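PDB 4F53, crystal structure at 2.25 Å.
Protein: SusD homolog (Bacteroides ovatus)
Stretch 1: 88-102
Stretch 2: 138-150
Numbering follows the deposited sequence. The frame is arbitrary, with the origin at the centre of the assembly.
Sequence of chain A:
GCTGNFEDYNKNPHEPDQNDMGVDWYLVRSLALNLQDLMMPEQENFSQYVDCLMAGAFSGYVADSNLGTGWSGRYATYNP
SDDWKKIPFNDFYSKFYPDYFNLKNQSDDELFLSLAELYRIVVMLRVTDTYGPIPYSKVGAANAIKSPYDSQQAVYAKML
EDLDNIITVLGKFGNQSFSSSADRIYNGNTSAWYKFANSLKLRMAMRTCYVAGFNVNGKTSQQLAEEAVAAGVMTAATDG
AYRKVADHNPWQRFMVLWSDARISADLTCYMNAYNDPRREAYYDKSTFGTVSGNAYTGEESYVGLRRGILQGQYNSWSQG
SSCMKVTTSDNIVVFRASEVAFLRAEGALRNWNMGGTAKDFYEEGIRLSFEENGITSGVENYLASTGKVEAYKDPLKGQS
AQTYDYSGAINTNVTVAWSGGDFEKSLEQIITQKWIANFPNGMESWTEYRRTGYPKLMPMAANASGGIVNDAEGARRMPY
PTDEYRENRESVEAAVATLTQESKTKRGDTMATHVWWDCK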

ATOM      1  N   PRO A  88       7.134 -12.059  -2.976  1.00 38.34           N
ATOM      2  CA  PRO A  88       6.230 -11.425  -1.999  1.00 36.93           C
ATOM      3  C   PRO A  88       5.695 -12.348  -0.904  1.00 42.68           C
ATOM      4  O   PRO A  88       4.926 -11.884  -0.041  1.00 42.42           O
ATOM      5  CB  PRO A  88       5.074 -10.908  -2.867  1.00 38.03           C
ATOM      6  CG  PRO A  88       5.575 -10.952  -4.274  1.00 41.00           C
ATOM      7  CD  PRO A  88       6.494 -12.112  -4.305  1.00 38.27           C
ATOM      8  N   PHE A  89       6.066 -13.647  -0.935  1.00 39.93           N
ATOM      9  CA  PHE A  89       5.623 -14.603   0.069  1.00 38.85           C
ATOM     10  C   PHE A  89       6.819 -15.029   0.917  1.00 43.22           C
ATOM     11  O   PHE A  89       6.971 -14.536   2.035  1.00 43.06           O
ATOM     12  CB  PHE A  89       4.920 -15.814  -0.585  1.00 40.88           C
ATOM     13  CG  PHE A  89       4.129 -16.707   0.352  1.00 42.22           C
ATOM     14  CD1 PHE A  89       3.189 -16.170   1.232  1.00 43.47           C
ATOM     15  CD2 PHE A  89       4.284 -18.086   0.320  1.00 45.03           C
ATOM     16  CE1 PHE A  89       2.452 -16.999   2.088  1.00 44.57           C
ATOM     17  CE2 PHE A  89       3.533 -18.911   1.164  1.00 48.07           C
ATOM     18  CZ  PHE A  89       2.623 -18.364   2.042  1.00 44.51           C
ATOM     19  N   ASN A  90       7.698 -15.862   0.346  1.00 39.55           N
ATOM     20  CA  ASN A  90       8.877 -16.462   0.969  1.00 41.00           C
ATOM     21  C   ASN A  90       9.861 -15.464   1.543  1.00 45.49           C
ATOM     22  O   ASN A  90      10.363 -15.709   2.633  1.00 46.66           O
ATOM     23  CB  ASN A  90       9.627 -17.379  -0.017  1.00 38.72           C
ATOM     24  CG  ASN A  90       8.888 -18.659  -0.334  1.00 57.83           C
ATOM     25  OD1 ASN A  90       7.875 -18.664  -1.039  1.00 54.67           O
ATOM     26  ND2 ASN A  90       9.378 -19.779   0.180  1.00 49.61           N
ATOM     27  N   ASP A  91      10.161 -14.361   0.826  1.00 39.74           N
ATOM     28  CA  ASP A  91      11.154 -13.402   1.289  1.00 37.80           C
ATOM     29  C   ASP A  91      10.713 -12.650   2.537  1.00 39.51           C
ATOM     30  O   ASP A  91      11.571 -12.333   3.347  1.00 40.11           O
ATOM     31  CB  ASP A  91      11.582 -12.443   0.172  1.00 39.33           C
ATOM     32  CG  ASP A  91      12.489 -13.058  -0.887  1.00 54.04           C
ATOM     33  OD1 ASP A  91      12.419 -14.303  -1.093  1.00 56.10           O
ATOM     34  OD2 ASP A  91      13.262 -12.305  -1.508  1.00 64.81           O
ATOM     35  N   PHE A  92       9.410 -12.433   2.761  1.00 36.08           N
ATOM     36  CA  PHE A  92       8.976 -11.812   4.019  1.00 34.83           C
ATOM     37  C   PHE A  92       9.238 -12.735   5.210  1.00 39.16           C
ATOM     38  O   PHE A  92       9.708 -12.256   6.239  1.00 39.40           O
ATOM     39  CB  PHE A  92       7.507 -11.407   3.995  1.00 34.84           C
ATOM     40  CG  PHE A  92       7.270 -10.056   3.369  1.00 34.27           C
ATOM     41  CD1 PHE A  92       7.685  -8.888   4.008  1.00 35.43           C
ATOM     42  CD2 PHE A  92       6.614  -9.945   2.153  1.00 34.30           C
ATOM     43  CE1 PHE A  92       7.456  -7.639   3.432  1.00 33.92           C
ATOM     44  CE2 PHE A  92       6.369  -8.695   1.589  1.00 34.88           C
ATOM     45  CZ  PHE A  92       6.801  -7.554   2.226  1.00 32.04           C
ATOM     46  N   TYR A  93       9.002 -14.053   5.048  1.00 36.54           N
ATOM     47  CA  TYR A  93       9.227 -15.047   6.109  1.00 37.90           C
ATOM     48  C   TYR A  93      10.725 -15.215   6.410  1.00 43.70           C
ATOM     49  O   TYR A  93      11.085 -15.220   7.582  1.00 43.98           O
ATOM     50  CB  TYR A  93       8.571 -16.402   5.766  1.00 39.58           C
ATOM     51  CG  TYR A  93       7.067 -16.376   5.954  1.00 40.90           C
ATOM     52  CD1 TYR A  93       6.231 -15.798   4.996  1.00 41.29           C
ATOM     53  CD2 TYR A  93       6.481 -16.887   7.111  1.00 41.36           C
ATOM     54  CE1 TYR A  93       4.851 -15.753   5.175  1.00 40.03           C
ATOM     55  CE2 TYR A  93       5.100 -16.845   7.298  1.00 41.07           C
ATOM     56  CZ  TYR A  93       4.291 -16.291   6.322  1.00 43.58           C
ATOM     57  OH  TYR A  93       2.941 -16.230   6.516  1.00 41.39           O
ATOM     58  N   SER A  94      11.589 -15.303   5.366  1.00 40.62           N
ATOM     59  CA  SER A  94      13.058 -15.450   5.477  1.00 41.72           C
ATOM     60  C   SER A  94      13.709 -14.250   6.145  1.00 46.59           C
ATOM     61  O   SER A  94      14.685 -14.386   6.892  1.00 47.85           O
ATOM     62  CB  SER A  94      13.692 -15.600   4.093  1.00 43.80           C
ATOM     63  OG  SER A  94      13.111 -16.658   3.352  1.00 55.33           O
ATOM     64  N   LYS A  95      13.195 -13.062   5.825  1.00 41.04           N
ATOM     65  CA  LYS A  95      13.773 -11.825   6.331  1.00 39.62           C
ATOM     66  C   LYS A  95      13.233 -11.441   7.703  1.00 42.32           C
ATOM     67  O   LYS A  95      13.970 -10.816   8.466  1.00 42.78           O
ATOM     68  CB  LYS A  95      13.550 -10.673   5.344  1.00 38.40           C
ATOM     69  CG  LYS A  95      14.320 -10.859   4.044  1.00 35.73           C
ATOM     70  CD  LYS A  95      13.908  -9.791   3.052  1.00 39.00           C
ATOM     71  CE  LYS A  95      14.415 -10.087   1.666  1.00 43.08           C
ATOM     72  NZ  LYS A  95      15.859  -9.803   1.555  1.00 50.25           N
ATOM     73  N   PHE A  96      11.966 -11.783   8.019  1.00 37.54           N
ATOM     74  CA  PHE A  96      11.370 -11.379   9.290  1.00 37.24           C
ATOM     75  C   PHE A  96      11.598 -12.362  10.455  1.00 44.97           C
ATOM     76  O   PHE A  96      12.069 -11.942  11.528  1.00 46.24           O
ATOM     77  CB  PHE A  96       9.835 -11.111   9.146  1.00 36.95           C
ATOM     78  CG  PHE A  96       9.247 -10.414  10.351  1.00 36.61           C
ATOM     79  CD1 PHE A  96       8.784 -11.147  11.449  1.00 38.85           C
ATOM     80  CD2 PHE A  96       9.207  -9.022  10.418  1.00 35.73           C
ATOM     81  CE1 PHE A  96       8.311 -10.496  12.593  1.00 39.23           C
ATOM     82  CE2 PHE A  96       8.718  -8.370  11.554  1.00 38.08           C
ATOM     83  CZ  PHE A  96       8.308  -9.109  12.650  1.00 37.14           C
ATOM     84  N   TYR A  97      11.171 -13.620  10.283  1.00 40.78           N
ATOM     85  CA  TYR A  97      11.095 -14.595  11.368  1.00 41.18           C
ATOM     86  C   TYR A  97      12.409 -15.007  12.047  1.00 47.71           C
ATOM     87  O   TYR A  97      12.372 -15.054  13.284  1.00 50.08           O
ATOM     88  CB  TYR A  97      10.270 -15.815  10.979  1.00 41.55           C
ATOM     89  CG  TYR A  97       8.790 -15.523  11.142  1.00 40.65           C
ATOM     90  CD1 TYR A  97       8.229 -15.338  12.403  1.00 41.89           C
ATOM     91  CD2 TYR A  97       7.971 -15.326  10.033  1.00 39.56           C
ATOM     92  CE1 TYR A  97       6.879 -15.031  12.558  1.00 40.08           C
ATOM     93  CE2 TYR A  97       6.609 -15.063  10.178  1.00 39.22           C
ATOM     94  CZ  TYR A  97       6.067 -14.903  11.442  1.00 46.93           C
ATOM     95  OH  TYR A  97       4.725 -14.591  11.595  1.00 45.67           O
ATOM     96  N   PRO A  98      13.569 -15.245  11.385  1.00 43.53           N
ATOM     97  CA  PRO A  98      14.770 -15.598  12.164  1.00 44.47           C
ATOM     98  C   PRO A  98      15.118 -14.514  13.207  1.00 49.45           C
ATOM     99  O   PRO A  98      15.359 -14.869  14.360  1.00 49.78           O
ATOM    100  CB  PRO A  98      15.853 -15.769  11.092  1.00 45.64           C
ATOM    101  CG  PRO A  98      15.102 -16.127   9.863  1.00 49.26           C
ATOM    102  CD  PRO A  98      13.857 -15.283   9.937  1.00 44.43           C
ATOM    103  N   ASP A  99      15.031 -13.202  12.843  1.00 45.05           N
ATOM    104  CA  ASP A  99      15.317 -12.103  13.778  1.00 44.26           C
ATOM    105  C   ASP A  99      14.249 -11.984  14.865  1.00 48.67           C
ATOM    106  O   ASP A  99      14.581 -11.711  16.024  1.00 48.95           O
ATOM    107  CB  ASP A  99      15.466 -10.772  13.040  1.00 44.29           C
ATOM    108  CG  ASP A  99      16.799 -10.587  12.326  1.00 56.08           C
ATOM    109  OD1 ASP A  99      17.646 -11.510  12.384  1.00 57.75           O
ATOM    110  OD2 ASP A  99      17.009  -9.511  11.728  1.00 60.17           O
ATOM    111  N   TYR A 100      12.972 -12.190  14.493  1.00 43.59           N
ATOM    112  CA  TYR A 100      11.842 -12.135  15.415  1.00 42.81           C
ATOM    113  C   TYR A 100      12.009 -13.197  16.522  1.00 49.73           C
ATOM    114  O   TYR A 100      11.921 -12.868  17.712  1.00 50.83           O
ATOM    115  CB  TYR A 100      10.522 -12.310  14.647  1.00 41.84           C
ATOM    116  CG  TYR A 100       9.305 -12.532  15.509  1.00 42.86           C
ATOM    117  CD1 TYR A 100       8.635 -11.461  16.094  1.00 43.13           C
ATOM    118  CD2 TYR A 100       8.813 -13.815  15.737  1.00 44.69           C
ATOM    119  CE1 TYR A 100       7.503 -11.660  16.880  1.00 43.17           C
ATOM    120  CE2 TYR A 100       7.689 -14.028  16.529  1.00 45.21           C
ATOM    121  CZ  TYR A 100       7.039 -12.950  17.104  1.00 49.78           C
ATOM    122  OH  TYR A 100       5.926 -13.180  17.876  1.00 48.21           O
ATOM    123  N   PHE A 101      12.285 -14.445  16.139  1.00 47.00           N
ATOM    124  CA  PHE A 101      12.474 -15.526  17.116  1.00 49.27           C
ATOM    125  C   PHE A 101      13.722 -15.282  17.969  1.00 56.99           C
ATOM    126  O   PHE A 101      13.700 -15.552  19.169  1.00 59.62           O
ATOM    127  CB  PHE A 101      12.557 -16.894  16.409  1.00 51.35           C
ATOM    128  CG  PHE A 101      11.261 -17.325  15.758  1.00 51.50           C
ATOM    129  CD1 PHE A 101      10.081 -17.393  16.495  1.00 53.36           C
ATOM    130  CD2 PHE A 101      11.236 -17.742  14.430  1.00 53.06           C
ATOM    131  CE1 PHE A 101       8.888 -17.804  15.897  1.00 53.91           C
ATOM    132  CE2 PHE A 101      10.038 -18.157  13.835  1.00 55.40           C
ATOM    133  CZ  PHE A 101       8.873 -18.176  14.569  1.00 52.67           C
ATOM    134  N   ASN A 102      14.780 -14.718  17.365  1.00 53.59           N
ATOM    135  CA  ASN A 102      16.022 -14.420  18.058  1.00 54.64           C
ATOM    136  C   ASN A 102      15.803 -13.335  19.124  1.00 59.38           C
ATOM    137  O   ASN A 102      16.234 -13.541  20.262  1.00 62.15           O
ATOM    138  CB  ASN A 102      17.114 -14.033  17.068  1.00 52.62           C
ATOM    139  CG  ASN A 102      18.504 -14.019  17.642  1.00 62.88           C
ATOM    140  OD1 ASN A 102      18.768 -14.491  18.759  1.00 56.08           O
ATOM    141  ND2 ASN A 102      19.427 -13.456  16.891  1.00 54.84           N
ATOM    142  N   LYS A 138       0.840 -20.706  13.744  1.00 50.90           N
ATOM    143  CA  LYS A 138       1.562 -21.980  13.900  1.00 53.88           C
ATOM    144  C   LYS A 138       2.980 -21.980  13.278  1.00 59.24           C
ATOM    145  O   LYS A 138       3.513 -23.060  13.018  1.00 60.78           O
ATOM    146  CB  LYS A 138       0.731 -23.135  13.316  1.00 56.86           C
ATOM    147  CG  LYS A 138      -0.588 -23.345  14.032  1.00 63.14           C
ATOM    148  CD  LYS A 138      -1.524 -24.145  13.175  1.00 74.71           C
ATOM    149  CE  LYS A 138      -2.847 -24.356  13.859  1.00 94.74           C
ATOM    150  NZ  LYS A 138      -3.836 -24.972  12.938  1.00109.50           N
ATOM    151  N   VAL A 139       3.607 -20.795  13.084  1.00 54.76           N
ATOM    152  CA  VAL A 139       4.947 -20.707  12.491  1.00 55.41           C
ATOM    153  C   VAL A 139       5.997 -21.325  13.444  1.00 66.70           C
ATOM    154  O   VAL A 139       6.026 -21.019  14.648  1.00 66.98           O
ATOM    155  CB  VAL A 139       5.373 -19.289  12.016  1.00 55.92           C
ATOM    156  CG1 VAL A 139       4.488 -18.789  10.884  1.00 52.99           C
ATOM    157  CG2 VAL A 139       5.405 -18.292  13.168  1.00 55.70           C
ATOM    158  N   GLY A 140       6.799 -22.230  12.882  1.00 67.52           N
ATOM    159  CA  GLY A 140       7.882 -22.899  13.586  1.00 70.31           C
ATOM    160  C   GLY A 140       9.135 -22.051  13.568  1.00 76.71           C
ATOM    161  O   GLY A 140       9.339 -21.259  12.641  1.00 75.17           O
ATOM    162  N   ALA A 141       9.998 -22.212  14.585  1.00 76.40           N
ATOM    163  CA  ALA A 141      11.251 -21.460  14.669  1.00 75.91           C
ATOM    164  C   ALA A 141      12.276 -21.970  13.646  1.00 80.08           C
ATOM    165  O   ALA A 141      13.159 -21.207  13.250  1.00 79.82           O
ATOM    166  CB  ALA A 141      11.820 -21.539  16.075  1.00 78.15           C
ATOM    167  N   ALA A 142      12.122 -23.233  13.185  1.00 77.16           N
ATOM    168  CA  ALA A 142      13.015 -23.884  12.222  1.00 77.96           C
ATOM    169  C   ALA A 142      12.843 -23.324  10.795  1.00 78.83           C
ATOM    170  O   ALA A 142      13.815 -22.821  10.227  1.00 78.48           O
ATOM    171  CB  ALA A 142      12.784 -25.392  12.230  1.00 80.94           C
ATOM    172  N   ASN A 143      11.626 -23.429  10.217  1.00 72.22           N
ATOM    173  CA  ASN A 143      11.291 -22.944   8.868  1.00 69.13           C
ATOM    174  C   ASN A 143       9.861 -22.415   8.918  1.00 68.96           C
ATOM    175  O   ASN A 143       8.905 -23.157   8.649  1.00 69.73           O
ATOM    176  CB  ASN A 143      11.470 -24.070   7.826  1.00 70.26           C
ATOM    177  CG  ASN A 143      11.224 -23.699   6.378  1.00 91.37           C
ATOM    178  OD1 ASN A 143      10.849 -22.578   6.036  1.00 80.49           O
ATOM    179  ND2 ASN A 143      11.432 -24.652   5.481  1.00 87.06           N
ATOM    180  N   ALA A 144       9.728 -21.135   9.327  1.00 60.78           N
ATOM    181  CA  ALA A 144       8.478 -20.402   9.549  1.00 57.80           C
ATOM    182  C   ALA A 144       7.377 -20.665   8.508  1.00 57.59           C
ATOM    183  O   ALA A 144       6.274 -21.000   8.907  1.00 57.30           O
ATOM    184  CB  ALA A 144       8.761 -18.914   9.623  1.00 57.00           C
ATOM    185  N   ILE A 145       7.676 -20.539   7.201  1.00 53.05           N
ATOM    186  CA  ILE A 145       6.721 -20.703   6.089  1.00 51.88           C
ATOM    187  C   ILE A 145       6.240 -22.182   5.908  1.00 57.08           C
ATOM    188  O   ILE A 145       5.158 -22.408   5.344  1.00 54.87           O
ATOM    189  CB  ILE A 145       7.322 -20.130   4.770  1.00 53.77           C
ATOM    190  CG1 ILE A 145       6.217 -19.623   3.813  1.00 53.08           C
ATOM    191  CG2 ILE A 145       8.324 -21.087   4.088  1.00 53.48           C
ATOM    192  CD1 ILE A 145       6.687 -18.622   2.834  1.00 56.33           C
ATOM    193  N   LYS A 146       7.055 -23.162   6.375  1.00 55.51           N
ATOM    194  CA  LYS A 146       6.765 -24.590   6.279  1.00 57.46           C
ATOM    195  C   LYS A 146       5.949 -24.982   7.512  1.00 62.26           C
ATOM    196  O   LYS A 146       6.427 -25.680   8.422  1.00 64.76           O
ATOM    197  CB  LYS A 146       8.063 -25.415   6.128  1.00 61.10           C
ATOM    198  CG  LYS A 146       7.840 -26.844   5.623  1.00 65.62           C
ATOM    199  CD  LYS A 146       9.108 -27.656   5.724  1.00 79.97           C
ATOM    200  CE  LYS A 146       9.060 -28.949   4.949  1.00 93.17           C
ATOM    201  NZ  LYS A 146      10.428 -29.412   4.589  1.00100.34           N
ATOM    202  N   SER A 147       4.706 -24.480   7.539  1.00 55.23           N
ATOM    203  CA  SER A 147       3.773 -24.643   8.647  1.00 53.61           C
ATOM    204  C   SER A 147       2.306 -24.641   8.160  1.00 55.41           C
ATOM    205  O   SER A 147       2.042 -24.158   7.048  1.00 53.70           O
ATOM    206  CB  SER A 147       3.970 -23.483   9.632  1.00 53.90           C
ATOM    207  OG  SER A 147       5.329 -23.288   9.996  1.00 58.82           O
ATOM    208  N   PRO A 148       1.327 -25.104   8.998  1.00 51.39           N
ATOM    209  CA  PRO A 148      -0.099 -24.964   8.611  1.00 49.49           C
ATOM    210  C   PRO A 148      -0.509 -23.483   8.472  1.00 51.75           C
ATOM    211  O   PRO A 148       0.032 -22.609   9.165  1.00 51.37           O
ATOM    212  CB  PRO A 148      -0.850 -25.644   9.764  1.00 51.47           C
ATOM    213  CG  PRO A 148       0.194 -26.517  10.441  1.00 57.70           C
ATOM    214  CD  PRO A 148       1.462 -25.754  10.322  1.00 52.88           C
ATOM    215  N   TYR A 149      -1.448 -23.204   7.552  1.00 46.28           N
ATOM    216  CA  TYR A 149      -1.944 -21.857   7.254  1.00 43.01           C
ATOM    217  C   TYR A 149      -3.209 -21.535   8.049  1.00 49.55           C
ATOM    218  O   TYR A 149      -4.117 -22.366   8.145  1.00 51.92           O
ATOM    219  CB  TYR A 149      -2.262 -21.703   5.753  1.00 41.49           C
ATOM    220  CG  TYR A 149      -1.086 -21.657   4.797  1.00 43.14           C
ATOM    221  CD1 TYR A 149      -0.022 -22.553   4.919  1.00 46.29           C
ATOM    222  CD2 TYR A 149      -1.095 -20.803   3.693  1.00 41.89           C
ATOM    223  CE1 TYR A 149       1.044 -22.537   4.024  1.00 46.12           C
ATOM    224  CE2 TYR A 149      -0.057 -20.810   2.765  1.00 42.98           C
ATOM    225  CZ  TYR A 149       1.015 -21.675   2.938  1.00 50.62           C
ATOM    226  OH  TYR A 149       2.049 -21.685   2.037  1.00 45.46           O
ATOM    227  N   ASP A 150      -3.274 -20.323   8.604  1.00 43.86           N
ATOM    228  CA  ASP A 150      -4.462 -19.834   9.286  1.00 42.18           C
ATOM    229  C   ASP A 150      -5.359 -19.219   8.254  1.00 43.45           C
ATOM    230  O   ASP A 150      -4.859 -18.623   7.299  1.00 42.28           O
ATOM    231  CB  ASP A 150      -4.112 -18.738  10.328  1.00 42.45           C
ATOM    232  CG  ASP A 150      -3.222 -19.096  11.498  1.00 48.97           C
ATOM    233  OD1 ASP A 150      -2.993 -20.297  11.728  1.00 53.42           O
ATOM    234  OD2 ASP A 150      -2.764 -18.171  12.188  1.00 46.31           O
TER

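No hydrogen bond crosses between these two stretches. The contact is made mostly of aromatic rings from a helix laid against aliphatic groups from a loop, and three of its pairings are CH-pi contacts over a ring face. It buries 528 Å², both sides summed.

Stretch 1 is helical, within a helix that extends beyond it in both directions. The helix is kinked. The nitrogen of Pro98 carries no hydrogen, so it cannot bond to the turn before, and the nitrogen of Asp99 lacks that bond as well. Regular bonds resume with Tyr100 N to Phe96 O at 3.1 Å. Phe89, Tyr93, Tyr97 and Phe101 are spaced four residues apart. Their CA-to-CB bonds all point toward the loop, so one side of the helix presents a row of four rings.

Stretch 2 has no regular helix or strand. It runs against the direction of the helix: Phe101 lies nearest Ala141, with their CA atoms 6.5 Å apart, and Tyr93 lies nearest Ile145, with their CA atoms 6.2 Å apart. A type I turn from Asn143 to Lys146 is closed by Lys146 N to Asn143 O at 2.9 Å. Ser147 OG donates to Ala144 O at 2.7 Å and accepts a weak bond from Gly140 N at 3.4 Å. The loop thus meets its polar needs partly within itself, while Ala144 and Ile145 in the turn pack on the helix.

Ile145 is the most heavily covered residue. Its CA-to-CB bond points sideways, but the extended side chain, t at both chi angles, brings its end to the helix. Ile145 CD1 sits over a face of Phe89, 3.9 Å from the ring centroid. Ile145 CG1 sits over a face of Tyr93, 4.1 Å from that centroid. One side chain therefore serves two successive rings. Its CD1 also lies 3.6 Å from Asn90 CA, close to the helix backbone.

Ala144 has only a methyl group, and this enters among the rings. Its CB is 3.7 Å from Tyr97 CD2 and 4.0 Å from Tyr93 CD2, where it meets the Tyr93 edge. Val139 reaches the same rings. Val139 CG1 is 4.1 Å from Tyr93 CE2, at the ring edge. Val139 CG2 is 3.6 Å from Tyr97 CE1 and 3.7 Å from Phe101 CZ. These are apolar contacts, held by shape and the exclusion of water. The hydroxyls of Tyr93 and Tyr97 are hydrogen-bonded elsewhere in the structure.

Phe101 closes one end of the row. Ala141 CA lies over its face, 3.9 Å from the ring centroid. Backbone carbon thus acts as the CH partner here. Gly140 O approaches Phe101 CE2 at 3.4 Å.

At the other end, Phe89 meets Tyr149. Tyr149 OH is 3.3 Å from Phe89 CE2, near the plane of the Phe89 ring. The two rings are oblique, with centroids 6.0 Å apart and planes at 40°.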